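Uncharacterized protein (Sus scrofa, PDB 5BNF) is porcine CD38, a member of the ADP-ribosyl cyclase family whose chain pairs a mainly helical part with a parallel beta sheet. Local coordinates at residues Leu60-Gly65 with Trp140-Lys145. Numbering follows the deposited sequence.
Sequences LLMKLG and WNLLSK
Met-62 alone carries the side of helix 59-64 in this contact, reaching across to Leu-142 and Leu-143 of helix 135-149. The backbones stay apart, with Met-62 CA 8.0 Å from Leu-143 CA, and the thioether chain spans the gap. Its CG is anti to the carbonyl carbon, beside the backbone N (chi1 -63°), and further bends at chi2 and chi3 turn the end of the chain toward helix 135-149. The tight part is at Leu-142, whose CD2 lies 3.6 Å from Met-62 CG, partway along the methionine chain; the modelled position of the methyl against this leucine is too close to be trusted in detail. Leu-143 comes in at a slant, its CD1 3.6 Å from Met-62 CE and 4.2 Å from Met-62 SD. Leu-102 of helix 101-106 touches both Met-62 and Leu-143 and joins the apolar cluster. The looser, solvent side belongs to Met-62, which is partly exposed, whereas both leucines are buried. Lys-145 NZ forms a salt bridge with Glu-55, whose side chain also touches Leu-142. With 143 Å² buried and apolar contacts alone crossing it, this is apolar helix-helix packing within the mainly helical part of the ADP-ribosyl cyclase fold.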
loop_
_atom_site.group_PDB
_atom_site.type_symbol
_atom_site.label_atom_id
_atom_site.label_comp_id
_atom_site.label_asym_id
_atom_site.label_seq_id
_atom_site.Cartn_x
_atom_site.Cartn_y
_atom_site.Cartn_z
ATOM N N LEU A 60 -8.348 -15.532 -1.120
ATOM C CA LEU A 60 -7.364 -16.542 -1.472
ATOM C C LEU A 60 -5.981 -15.914 -1.611
ATOM O O LEU A 60 -5.011 -16.389 -1.026
ATOM C CB LEU A 60 -7.769 -17.207 -2.792
ATOM C CG LEU A 60 -7.036 -18.452 -3.320
ATOM C CD1 LEU A 60 -5.564 -18.177 -3.470
ATOM C CD2 LEU A 60 -7.238 -19.616 -2.370
ATOM N N LEU A 61 -5.894 -14.843 -2.391
ATOM C CA LEU A 61 -4.619 -14.175 -2.611
ATOM C C LEU A 61 -3.992 -13.597 -1.340
ATOM O O LEU A 61 -2.785 -13.692 -1.149
ATOM C CB LEU A 61 -4.778 -13.070 -3.655
ATOM C CG LEU A 61 -3.490 -12.346 -4.040
ATOM C CD1 LEU A 61 -2.473 -13.335 -4.572
ATOM C CD2 LEU A 61 -3.805 -11.295 -5.076
ATOM N N MET A 62 -4.803 -13.000 -0.474
ATOM C CA MET A 62 -4.283 -12.421 0.759
ATOM C C MET A 62 -3.858 -13.506 1.736
ATOM O O MET A 62 -3.029 -13.276 2.616
ATOM C CB MET A 62 -5.334 -11.512 1.403
ATOM C CG MET A 62 -5.695 -10.334 0.528
ATOM S SD MET A 62 -4.222 -9.425 0.030
ATOM C CE MET A 62 -4.571 -7.829 0.667
ATOM N N LYS A 63 -4.428 -14.693 1.564
ATOM C CA LYS A 63 -4.126 -15.834 2.413
ATOM C C LYS A 63 -2.802 -16.461 1.983
ATOM O O LYS A 63 -1.953 -16.762 2.813
ATOM C CB LYS A 63 -5.259 -16.857 2.313
ATOM C CG LYS A 63 -5.200 -17.986 3.322
ATOM C CD LYS A 63 -6.403 -18.903 3.171
ATOM C CE LYS A 63 -6.540 -19.852 4.354
ATOM N NZ LYS A 63 -7.605 -20.872 4.118
ATOM N N LEU A 64 -2.619 -16.639 0.682
ATOM C CA LEU A 64 -1.392 -17.236 0.170
ATOM C C LEU A 64 -0.209 -16.282 0.169
ATOM O O LEU A 64 0.931 -16.710 0.020
ATOM C CB LEU A 64 -1.604 -17.753 -1.250
ATOM C CG LEU A 64 -2.612 -18.885 -1.450
ATOM C CD1 LEU A 64 -2.704 -19.176 -2.937
ATOM C CD2 LEU A 64 -2.184 -20.142 -0.688
ATOM N N GLY A 65 -0.476 -14.990 0.331
ATOM C CA GLY A 65 0.605 -14.021 0.324
ATOM C C GLY A 65 0.813 -13.295 1.640
ATOM O O GLY A 65 1.591 -12.342 1.714
ATOM N N TRP A 140 -4.895 -2.589 -3.799
ATOM C CA TRP A 140 -4.066 -1.691 -3.015
ATOM C C TRP A 140 -4.730 -1.198 -1.738
ATOM O O TRP A 140 -4.067 -1.022 -0.719
ATOM C CB TRP A 140 -3.621 -0.517 -3.881
ATOM C CG TRP A 140 -2.633 -0.930 -4.921
ATOM C CD1 TRP A 140 -2.829 -0.977 -6.266
ATOM C CD2 TRP A 140 -1.293 -1.367 -4.696
ATOM N NE1 TRP A 140 -1.693 -1.415 -6.899
ATOM C CE2 TRP A 140 -0.732 -1.661 -5.956
ATOM C CE3 TRP A 140 -0.507 -1.537 -3.551
ATOM C CZ2 TRP A 140 0.579 -2.116 -6.106
ATOM C CZ3 TRP A 140 0.797 -1.990 -3.699
ATOM C CH2 TRP A 140 1.326 -2.273 -4.967
ATOM N N ASN A 141 -6.039 -0.986 -1.790
ATOM C CA ASN A 141 -6.783 -0.530 -0.626
ATOM C C ASN A 141 -6.768 -1.595 0.456
ATOM O O ASN A 141 -6.606 -1.290 1.636
ATOM C CB ASN A 141 -8.223 -0.233 -1.009
ATOM C CG ASN A 141 -8.666 1.128 -0.560
ATOM O OD1 ASN A 141 -8.810 1.389 0.636
ATOM N ND2 ASN A 141 -8.880 2.020 -1.522
ATOM N N LEU A 142 -6.935 -2.849 0.047
ATOM C CA LEU A 142 -6.938 -3.968 0.979
ATOM C C LEU A 142 -5.533 -4.271 1.526
ATOM O O LEU A 142 -5.364 -4.546 2.711
ATOM C CB LEU A 142 -7.500 -5.211 0.290
ATOM C CG LEU A 142 -7.453 -6.522 1.073
ATOM C CD1 LEU A 142 -8.151 -6.350 2.428
ATOM C CD2 LEU A 142 -8.110 -7.621 0.251
ATOM N N LEU A 143 -4.532 -4.217 0.657
ATOM C CA LEU A 143 -3.161 -4.489 1.054
ATOM C C LEU A 143 -2.749 -3.511 2.148
ATOM O O LEU A 143 -2.168 -3.895 3.163
ATOM C CB LEU A 143 -2.223 -4.341 -0.147
ATOM C CG LEU A 143 -0.905 -5.092 0.032
ATOM C CD1 LEU A 143 -1.218 -6.548 0.363
ATOM C CD2 LEU A 143 -0.051 -4.992 -1.232
ATOM N N SER A 144 -3.074 -2.242 1.933
ATOM C CA SER A 144 -2.750 -1.197 2.887
ATOM C C SER A 144 -3.446 -1.452 4.208
ATOM O O SER A 144 -2.831 -1.364 5.270
ATOM C CB SER A 144 -3.161 0.159 2.326
ATOM O OG SER A 144 -2.360 0.493 1.206
ATOM N N LYS A 145 -4.730 -1.784 4.143
ATOM C CA LYS A 145 -5.492 -2.061 5.350
ATOM C C LYS A 145 -4.842 -3.186 6.145
ATOM O O LYS A 145 -4.658 -3.069 7.350
ATOM C CB LYS A 145 -6.927 -2.448 5.004
ATOM C CG LYS A 145 -7.751 -2.823 6.218
ATOM C CD LYS A 145 -8.988 -1.954 6.325
ATOM C CE LYS A 145 -10.241 -2.809 6.416
ATOM N NZ LYS A 145 -10.455 -3.630 5.189
#